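Local structure of transcriptional regulator (LacI family) (Clostridium acetobutylicum ATCC 824, 3G85) at residues Ala15-Ser20 / Val48-Lys53; Ile27-Arg32 / Ile243-Met248. The protein probably acts as a DNA-binding transcription factor of the LacI family that recognises cis-regulatory DNA, its modelled part having the periplasmic-binding-protein-like fold. All blocks are in the same frame, centred on the assembly; numbering follows the deposited sequence.

How the interactions relate
Both contacts involve the first beta-alpha-beta unit of the modelled chain, strand 13-19, helix 27-40 and strand 46-52. Interaction 1 pairs its two strands. Interaction 2 joins its helix to the start of helix 245-260. Along the chain the segments alternate: 15-20, 27-32, 48-53, then 243-248. The two centres lie about 15 Å apart, yet the contacts touch. F30 touches both L16 and W18 on strand 13-19 and I245 on helix 245-260. It meets W18 edge-to-face, with CZ3 of W18 3.5 Å from CD2 of F30. Strand 239-242 belongs to the second sheet, but helix 245-260 packs at the first, P244 on V109 and F272. Interaction 2 thus ties a late segment to the first unit.

Interaction 1. Residues Ala15-Ser20 / Val48-Lys53; sequences ALYWSS and VICPYK
C50 and Y17 pack together on one face of two parallel strands. The C50 sulfur lies over the Y17 ring, SG 4.6 Å from its centroid, a sulfur-aromatic contact. CB of C50 touches CE1 of Y17 at 3.6 Å. Y52 follows on the same face. Its CG sits between the backbone N and the carbonyl carbon (chi1 70°), and the ring lies against strand 13-19, with CE1 3.6 Å from CB of Y17. CA of S19 lies over the ring, 3.9 Å from its centroid, a CH-pi contact. On the other face CD2 of L16 meets CG1 of I49 at 4.2 Å. In register from A15-V48 to S19-Y52, the strands are joined by backbone bonds from L16 N to V48 O, C50 N to L16 O, W18 N to C50 O and Y52 N to W18 O. At the polar edge one water bridges Y17 O, S19 N and Y52 OH, the last at 2.9 Å. The S20 N to Y52 O bond is weak. This is the strand pair of a beta-alpha-beta unit. Strand 46-52 is outermost in the parallel sheet, strand 71-74 pairs with the other side of 13-19, and helix 27-40 covers the face of L16, W18 and I49.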
ATOM      1  N   ALA A  15       6.245 -19.277   1.720  1.00 24.37           N
ATOM      2  CA  ALA A  15       7.050 -18.216   2.327  1.00 23.39           C
ATOM      3  C   ALA A  15       6.560 -16.837   1.866  1.00 23.37           C
ATOM      4  O   ALA A  15       6.353 -16.606   0.659  1.00 22.53           O
ATOM      5  CB  ALA A  15       8.533 -18.399   1.997  1.00 24.14           C
ATOM      6  N   LEU A  16       6.400 -15.933   2.831  1.00 20.67           N
ATOM      7  CA  LEU A  16       6.172 -14.539   2.528  1.00 21.24           C
ATOM      8  C   LEU A  16       7.519 -13.841   2.674  1.00 21.03           C
ATOM      9  O   LEU A  16       8.015 -13.688   3.801  1.00 20.67           O
ATOM     10  CB  LEU A  16       5.161 -13.929   3.482  1.00 20.03           C
ATOM     11  CG  LEU A  16       4.883 -12.434   3.341  1.00 21.07           C
ATOM     12  CD1 LEU A  16       4.244 -12.107   1.971  1.00 21.03           C
ATOM     13  CD2 LEU A  16       4.014 -11.980   4.493  1.00 21.94           C
ATOM     14  N   TYR A  17       8.106 -13.448   1.542  1.00 20.10           N
ATOM     15  CA  TYR A  17       9.345 -12.668   1.588  1.00 20.83           C
ATOM     16  C   TYR A  17       9.035 -11.190   1.842  1.00 21.04           C
ATOM     17  O   TYR A  17       8.302 -10.591   1.073  1.00 20.07           O
ATOM     18  CB  TYR A  17      10.112 -12.852   0.296  1.00 21.57           C
ATOM     19  CG  TYR A  17      10.806 -14.179   0.292  1.00 23.15           C
ATOM     20  CD1 TYR A  17      12.040 -14.327   0.919  1.00 22.46           C
ATOM     21  CD2 TYR A  17      10.189 -15.313  -0.266  1.00 25.62           C
ATOM     22  CE1 TYR A  17      12.687 -15.548   0.955  1.00 23.87           C
ATOM     23  CE2 TYR A  17      10.817 -16.569  -0.239  1.00 25.88           C
ATOM     24  CZ  TYR A  17      12.075 -16.674   0.396  1.00 26.21           C
ATOM     25  OH  TYR A  17      12.729 -17.881   0.448  1.00 23.46           O
ATOM     26  N   TRP A  18       9.647 -10.638   2.900  1.00 21.36           N
ATOM     27  CA  TRP A  18       9.316  -9.316   3.434  1.00 21.09           C
ATOM     28  C   TRP A  18      10.536  -8.387   3.378  1.00 21.38           C
ATOM     29  O   TRP A  18      11.442  -8.462   4.236  1.00 20.87           O
ATOM     30  CB  TRP A  18       8.845  -9.443   4.901  1.00 21.40           C
ATOM     31  CG  TRP A  18       8.272  -8.151   5.407  1.00 21.75           C
ATOM     32  CD1 TRP A  18       8.897  -7.203   6.167  1.00 20.82           C
ATOM     33  CD2 TRP A  18       6.926  -7.683   5.196  1.00 22.73           C
ATOM     34  NE1 TRP A  18       8.025  -6.153   6.421  1.00 20.82           N
ATOM     35  CE2 TRP A  18       6.824  -6.417   5.803  1.00 21.39           C
ATOM     36  CE3 TRP A  18       5.818  -8.189   4.480  1.00 23.09           C
ATOM     37  CZ2 TRP A  18       5.625  -5.688   5.809  1.00 22.16           C
ATOM     38  CZ3 TRP A  18       4.636  -7.427   4.442  1.00 23.81           C
ATOM     39  CH2 TRP A  18       4.559  -6.187   5.106  1.00 21.73           C
ATOM     40  N   SER A  19      10.562  -7.547   2.353  1.00 22.28           N
ATOM     41  CA  SER A  19      11.666  -6.591   2.145  1.00 23.24           C
ATOM     42  C   SER A  19      11.825  -5.591   3.322  1.00 23.34           C
ATOM     43  O   SER A  19      10.836  -5.099   3.895  1.00 23.56           O
ATOM     44  CB  SER A  19      11.416  -5.841   0.846  1.00 23.29           C
ATOM     45  OG  SER A  19      12.506  -4.984   0.580  1.00 28.08           O
ATOM     46  N   SER A  20      13.069  -5.287   3.669  1.00 24.08           N
ATOM     47  CA  SER A  20      13.348  -4.337   4.756  1.00 24.38           C
ATOM     48  C   SER A  20      12.887  -2.891   4.443  1.00 24.23           C
ATOM     49  O   SER A  20      12.777  -2.058   5.349  1.00 25.02           O
ATOM     50  CB  SER A  20      14.860  -4.396   5.106  1.00 24.81           C
ATOM     51  OG  SER A  20      15.608  -3.886   4.023  1.00 23.57           O
ATOM     52  N   VAL A  48       5.434 -19.087   6.486  1.00 29.58           N
ATOM     53  CA  VAL A  48       6.649 -18.655   7.131  1.00 29.55           C
ATOM     54  C   VAL A  48       6.866 -17.237   6.602  1.00 28.42           C
ATOM     55  O   VAL A  48       6.490 -16.962   5.461  1.00 28.71           O
ATOM     56  CB  VAL A  48       7.719 -19.653   6.686  1.00 29.66           C
ATOM     57  CG1 VAL A  48       9.041 -19.044   6.528  1.00 33.49           C
ATOM     58  CG2 VAL A  48       7.716 -20.852   7.638  1.00 30.95           C
ATOM     59  N   ILE A  49       7.337 -16.309   7.449  1.00 25.81           N
ATOM     60  CA  ILE A  49       7.693 -14.968   6.989  1.00 23.06           C
ATOM     61  C   ILE A  49       9.233 -14.861   6.989  1.00 22.42           C
ATOM     62  O   ILE A  49       9.877 -15.153   8.008  1.00 21.39           O
ATOM     63  CB  ILE A  49       7.033 -13.871   7.868  1.00 23.12           C
ATOM     64  CG1 ILE A  49       5.494 -14.002   7.870  1.00 21.94           C
ATOM     65  CG2 ILE A  49       7.464 -12.456   7.431  1.00 22.19           C
ATOM     66  CD1 ILE A  49       4.860 -13.232   9.050  1.00 24.93           C
ATOM     67  N   CYS A  50       9.794 -14.474   5.844  1.00 22.00           N
ATOM     68  CA  CYS A  50      11.232 -14.358   5.621  1.00 21.97           C
ATOM     69  C   CYS A  50      11.610 -12.895   5.347  1.00 22.86           C
ATOM     70  O   CYS A  50      11.599 -12.427   4.185  1.00 22.92           O
ATOM     71  CB  CYS A  50      11.657 -15.238   4.440  1.00 23.04           C
ATOM     72  SG  CYS A  50      11.265 -16.976   4.655  1.00 25.42           S
ATOM     73  N   PRO A  51      11.977 -12.164   6.415  1.00 23.27           N
ATOM     74  CA  PRO A  51      12.518 -10.807   6.257  1.00 22.83           C
ATOM     75  C   PRO A  51      13.814 -10.911   5.458  1.00 21.62           C
ATOM     76  O   PRO A  51      14.624 -11.823   5.708  1.00 22.65           O
ATOM     77  CB  PRO A  51      12.818 -10.390   7.707  1.00 22.80           C
ATOM     78  CG  PRO A  51      11.952 -11.247   8.562  1.00 25.16           C
ATOM     79  CD  PRO A  51      11.941 -12.576   7.838  1.00 23.19           C
ATOM     80  N   TYR A  52      13.989 -10.055   4.477  1.00 21.58           N
ATOM     81  CA  TYR A  52      15.257  -9.952   3.785  1.00 22.28           C
ATOM     82  C   TYR A  52      15.571  -8.499   3.494  1.00 23.14           C
ATOM     83  O   TYR A  52      14.690  -7.642   3.473  1.00 22.45           O
ATOM     84  CB  TYR A  52      15.210 -10.780   2.497  1.00 22.00           C
ATOM     85  CG  TYR A  52      14.307 -10.199   1.443  1.00 19.65           C
ATOM     86  CD1 TYR A  52      12.935 -10.468   1.454  1.00 17.09           C
ATOM     87  CD2 TYR A  52      14.823  -9.411   0.401  1.00 20.09           C
ATOM     88  CE1 TYR A  52      12.094  -9.910   0.468  1.00 21.95           C
ATOM     89  CE2 TYR A  52      13.996  -8.856  -0.565  1.00 20.38           C
ATOM     90  CZ  TYR A  52      12.628  -9.124  -0.535  1.00 20.79           C
ATOM     91  OH  TYR A  52      11.772  -8.602  -1.510  1.00 22.19           O
ATOM     92  N   LYS A  53      16.846  -8.210   3.267  1.00 24.31           N
ATOM     93  CA  LYS A  53      17.275  -6.844   3.047  1.00 25.33           C
ATOM     94  C   LYS A  53      16.917  -6.386   1.639  1.00 25.46           C
ATOM     95  O   LYS A  53      17.007  -7.159   0.707  1.00 24.76           O
ATOM     96  CB  LYS A  53      18.792  -6.769   3.306  1.00 25.62           C
ATOM     97  CG  LYS A  53      19.424  -5.413   3.220  1.00 31.21           C
ATOM     98  CD  LYS A  53      20.894  -5.581   3.707  1.00 38.83           C
ATOM     99  CE  LYS A  53      21.828  -4.497   3.188  1.00 44.73           C
ATOM    100  NZ  LYS A  53      21.243  -3.119   3.333  1.00 46.49           N
TER
HETATM  101  O   HOH W   1       9.267  -8.080  -0.227  1.00 22.72           O

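Interaction 2. Residues Ile27-Arg32 / Ile243-Met248; sequences ISRFLR and IPIEEM
R29 and E246 bring two helices together, their CA atoms 5.4 Å apart where helix 27-40 passes the first turn of helix 245-260. In this periplasmic-binding-protein-like fold the contact joins the first helix of the modelled chain to the one that follows strand 239-242. P244 is the N-cap of the second helix and the centre of an inverse gamma turn.

The main link is a salt bridge. R29 grips the E246 carboxylate side-on with two nitrogens, one to each oxygen. NE of R29 bonds to OE2 of E246 at 2.8 Å. NH2 of R29 bonds to OE1 of E246, also at 2.8 Å. OE1 uses its syn lone pair. OE2 is met from above the carboxylate plane. The two flat groups are turned 51° apart. The R29 chain bends at chi3 (71°), which turns NE out of the line of the chain. The NH2 group also has a salt bridge to D242, so the guanidinium is shared between two acids. The two acids probably balance its charge in this buried position. Further out, R32 lies near E246 but beyond salt-bridge distance, and it pairs with D227.

I245 packs against the R29 side chain. Its side chain crosses that of R29 at about a right angle, with CG2 3.6 Å from CB of R29. The same CG2 of I245 makes a CH-pi contact over the F30 ring, offset toward the rim, 3.7 Å from its centroid. Its closest ring atom is CD2 of F30, at 3.4 Å.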
ATOM      1  N   ILE A  27       3.008  -5.319   8.320  1.00 23.25           N
ATOM      2  CA  ILE A  27       3.107  -6.768   8.360  1.00 24.04           C
ATOM      3  C   ILE A  27       1.923  -7.376   9.136  1.00 24.05           C
ATOM      4  O   ILE A  27       1.473  -8.461   8.821  1.00 23.31           O
ATOM      5  CB  ILE A  27       4.510  -7.217   8.850  1.00 24.51           C
ATOM      6  CG1 ILE A  27       4.919  -8.582   8.233  1.00 28.07           C
ATOM      7  CG2 ILE A  27       4.611  -7.166  10.343  1.00 23.13           C
ATOM      8  CD1 ILE A  27       4.390  -9.775   8.958  1.00 35.18           C
ATOM      9  N   SER A  28       1.347  -6.616  10.062  1.00 24.04           N
ATOM     10  CA  SER A  28       0.221  -7.122  10.827  1.00 24.83           C
ATOM     11  C   SER A  28      -0.997  -7.504   9.964  1.00 22.87           C
ATOM     12  O   SER A  28      -1.695  -8.469  10.261  1.00 22.83           O
ATOM     13  CB  SER A  28      -0.178  -6.114  11.916  1.00 25.01           C
ATOM     14  OG  SER A  28      -0.666  -4.922  11.333  1.00 28.27           O
ATOM     15  N   ARG A  29      -1.253  -6.736   8.910  1.00 20.93           N
ATOM     16  CA  ARG A  29      -2.390  -7.009   8.025  1.00 21.20           C
ATOM     17  C   ARG A  29      -2.164  -8.248   7.194  1.00 20.42           C
ATOM     18  O   ARG A  29      -3.099  -9.003   6.889  1.00 20.24           O
ATOM     19  CB  ARG A  29      -2.609  -5.808   7.097  1.00 20.04           C
ATOM     20  CG  ARG A  29      -2.917  -4.500   7.904  1.00 21.36           C
ATOM     21  CD  ARG A  29      -3.338  -3.407   6.940  1.00 21.37           C
ATOM     22  NE  ARG A  29      -4.669  -3.674   6.398  1.00 21.17           N
ATOM     23  CZ  ARG A  29      -5.306  -2.846   5.570  1.00 20.34           C
ATOM     24  NH1 ARG A  29      -4.688  -1.744   5.153  1.00 21.15           N
ATOM     25  NH2 ARG A  29      -6.516  -3.148   5.124  1.00 17.17           N
ATOM     26  N   PHE A  30      -0.928  -8.419   6.771  1.00 21.01           N
ATOM     27  CA  PHE A  30      -0.568  -9.621   6.030  1.00 22.24           C
ATOM     28  C   PHE A  30      -0.743 -10.860   6.905  1.00 23.15           C
ATOM     29  O   PHE A  30      -1.351 -11.856   6.494  1.00 24.48           O
ATOM     30  CB  PHE A  30       0.880  -9.522   5.613  1.00 22.83           C
ATOM     31  CG  PHE A  30       1.075  -8.866   4.306  1.00 22.27           C
ATOM     32  CD1 PHE A  30       1.170  -9.638   3.153  1.00 21.83           C
ATOM     33  CD2 PHE A  30       1.185  -7.477   4.228  1.00 20.99           C
ATOM     34  CE1 PHE A  30       1.396  -9.033   1.885  1.00 23.84           C
ATOM     35  CE2 PHE A  30       1.414  -6.846   2.964  1.00 24.64           C
ATOM     36  CZ  PHE A  30       1.498  -7.646   1.791  1.00 23.37           C
ATOM     37  N   LEU A  31      -0.181 -10.798   8.101  1.00 24.19           N
ATOM     38  CA  LEU A  31      -0.328 -11.892   9.064  1.00 25.27           C
ATOM     39  C   LEU A  31      -1.811 -12.129   9.378  1.00 24.79           C
ATOM     40  O   LEU A  31      -2.275 -13.263   9.359  1.00 25.19           O
ATOM     41  CB  LEU A  31       0.488 -11.588  10.329  1.00 25.54           C
ATOM     42  CG  LEU A  31       0.539 -12.711  11.373  1.00 27.79           C
ATOM     43  CD1 LEU A  31       1.116 -13.953  10.700  1.00 27.04           C
ATOM     44  CD2 LEU A  31       1.356 -12.309  12.599  1.00 26.50           C
ATOM     45  N   ARG A  32      -2.561 -11.061   9.648  1.00 25.22           N
ATOM     46  CA  ARG A  32      -3.985 -11.222   9.943  1.00 26.13           C
ATOM     47  C   ARG A  32      -4.685 -11.896   8.788  1.00 26.33           C
ATOM     48  O   ARG A  32      -5.449 -12.835   8.999  1.00 26.62           O
ATOM     49  CB  ARG A  32      -4.675  -9.894  10.244  1.00 25.51           C
ATOM     50  CG  ARG A  32      -6.068 -10.101  10.793  1.00 30.42           C
ATOM     51  CD  ARG A  32      -6.870  -8.816  10.946  1.00 34.12           C
ATOM     52  NE  ARG A  32      -6.125  -7.730  11.583  1.00 38.05           N
ATOM     53  CZ  ARG A  32      -5.993  -7.532  12.891  1.00 43.90           C
ATOM     54  NH1 ARG A  32      -6.537  -8.385  13.777  1.00 46.03           N
ATOM     55  NH2 ARG A  32      -5.284  -6.475  13.313  1.00 44.72           N
ATOM     56  N   ILE A 243      -5.879   0.021   1.027  1.00 19.90           N
ATOM     57  CA  ILE A 243      -5.295  -1.118   0.324  1.00 19.93           C
ATOM     58  C   ILE A 243      -5.790  -2.347   1.116  1.00 19.08           C
ATOM     59  O   ILE A 243      -5.402  -2.505   2.239  1.00 18.03           O
ATOM     60  CB  ILE A 243      -3.788  -1.108   0.377  1.00 20.84           C
ATOM     61  CG1 ILE A 243      -3.222   0.192  -0.184  1.00 19.75           C
ATOM     62  CG2 ILE A 243      -3.233  -2.270  -0.464  1.00 19.50           C
ATOM     63  CD1 ILE A 243      -1.677   0.226  -0.178  1.00 22.49           C
ATOM     64  N   PRO A 244      -6.622  -3.210   0.505  1.00 18.77           N
ATOM     65  CA  PRO A 244      -7.277  -4.343   1.204  1.00 19.33           C
ATOM     66  C   PRO A 244      -6.320  -5.525   1.419  1.00 19.21           C
ATOM     67  O   PRO A 244      -6.492  -6.628   0.860  1.00 18.16           O
ATOM     68  CB  PRO A 244      -8.480  -4.663   0.307  1.00 18.26           C
ATOM     69  CG  PRO A 244      -7.964  -4.278  -1.140  1.00 18.81           C
ATOM     70  CD  PRO A 244      -6.978  -3.122  -0.932  1.00 19.31           C
ATOM     71  N   ILE A 245      -5.315  -5.290   2.261  1.00 18.13           N
ATOM     72  CA  ILE A 245      -4.198  -6.192   2.384  1.00 17.65           C
ATOM     73  C   ILE A 245      -4.629  -7.542   2.927  1.00 19.03           C
ATOM     74  O   ILE A 245      -4.132  -8.575   2.452  1.00 17.15           O
ATOM     75  CB  ILE A 245      -3.076  -5.592   3.233  1.00 19.26           C
ATOM     76  CG1 ILE A 245      -2.402  -4.442   2.439  1.00 19.75           C
ATOM     77  CG2 ILE A 245      -2.031  -6.664   3.601  1.00 18.88           C
ATOM     78  CD1 ILE A 245      -1.708  -3.383   3.358  1.00 22.46           C
ATOM     79  N   GLU A 246      -5.532  -7.550   3.916  1.00 18.95           N
ATOM     80  CA  GLU A 246      -5.976  -8.844   4.470  1.00 20.56           C
ATOM     81  C   GLU A 246      -6.558  -9.767   3.388  1.00 21.31           C
ATOM     82  O   GLU A 246      -6.107 -10.915   3.275  1.00 21.28           O
ATOM     83  CB  GLU A 246      -6.932  -8.701   5.669  1.00 19.61           C
ATOM     84  CG  GLU A 246      -6.294  -7.930   6.839  1.00 21.99           C
ATOM     85  CD  GLU A 246      -6.432  -6.428   6.729  1.00 22.22           C
ATOM     86  OE1 GLU A 246      -6.867  -5.906   5.685  1.00 23.11           O
ATOM     87  OE2 GLU A 246      -6.069  -5.763   7.707  1.00 24.68           O
ATOM     88  N   GLU A 247      -7.514  -9.258   2.604  1.00 20.47           N
ATOM     89  CA  GLU A 247      -8.152 -10.040   1.548  1.00 22.79           C
ATOM     90  C   GLU A 247      -7.168 -10.414   0.455  1.00 21.68           C
ATOM     91  O   GLU A 247      -7.209 -11.543  -0.068  1.00 21.00           O
ATOM     92  CB  GLU A 247      -9.313  -9.264   0.937  1.00 22.64           C
ATOM     93  CG  GLU A 247     -10.493  -9.118   1.856  1.00 28.26           C
ATOM     94  CD  GLU A 247     -11.100 -10.454   2.302  1.00 34.92           C
ATOM     95  OE1 GLU A 247     -10.984 -11.481   1.587  1.00 34.13           O
ATOM     96  OE2 GLU A 247     -11.695 -10.475   3.398  1.00 39.54           O
HETATM   97  N   MSE A 248      -6.279  -9.477   0.112  1.00 20.73           N
HETATM   98  CA  MSE A 248      -5.230  -9.774  -0.893  1.00 21.85           C
HETATM   99  C   MSE A 248      -4.294 -10.904  -0.470  1.00 21.31           C
HETATM  100  O   MSE A 248      -3.953 -11.780  -1.282  1.00 20.48           O
HETATM  101  CB  MSE A 248      -4.422  -8.509  -1.210  1.00 20.06           C
HETATM  102  CG  MSE A 248      -5.287  -7.473  -1.936  1.00 21.46           C
HETATM  103 SE   MSE A 248      -4.364  -5.724  -2.041  1.00 30.10          SE
HETATM  104  CE  MSE A 248      -3.002  -6.135  -3.422  1.00 22.36           C
TER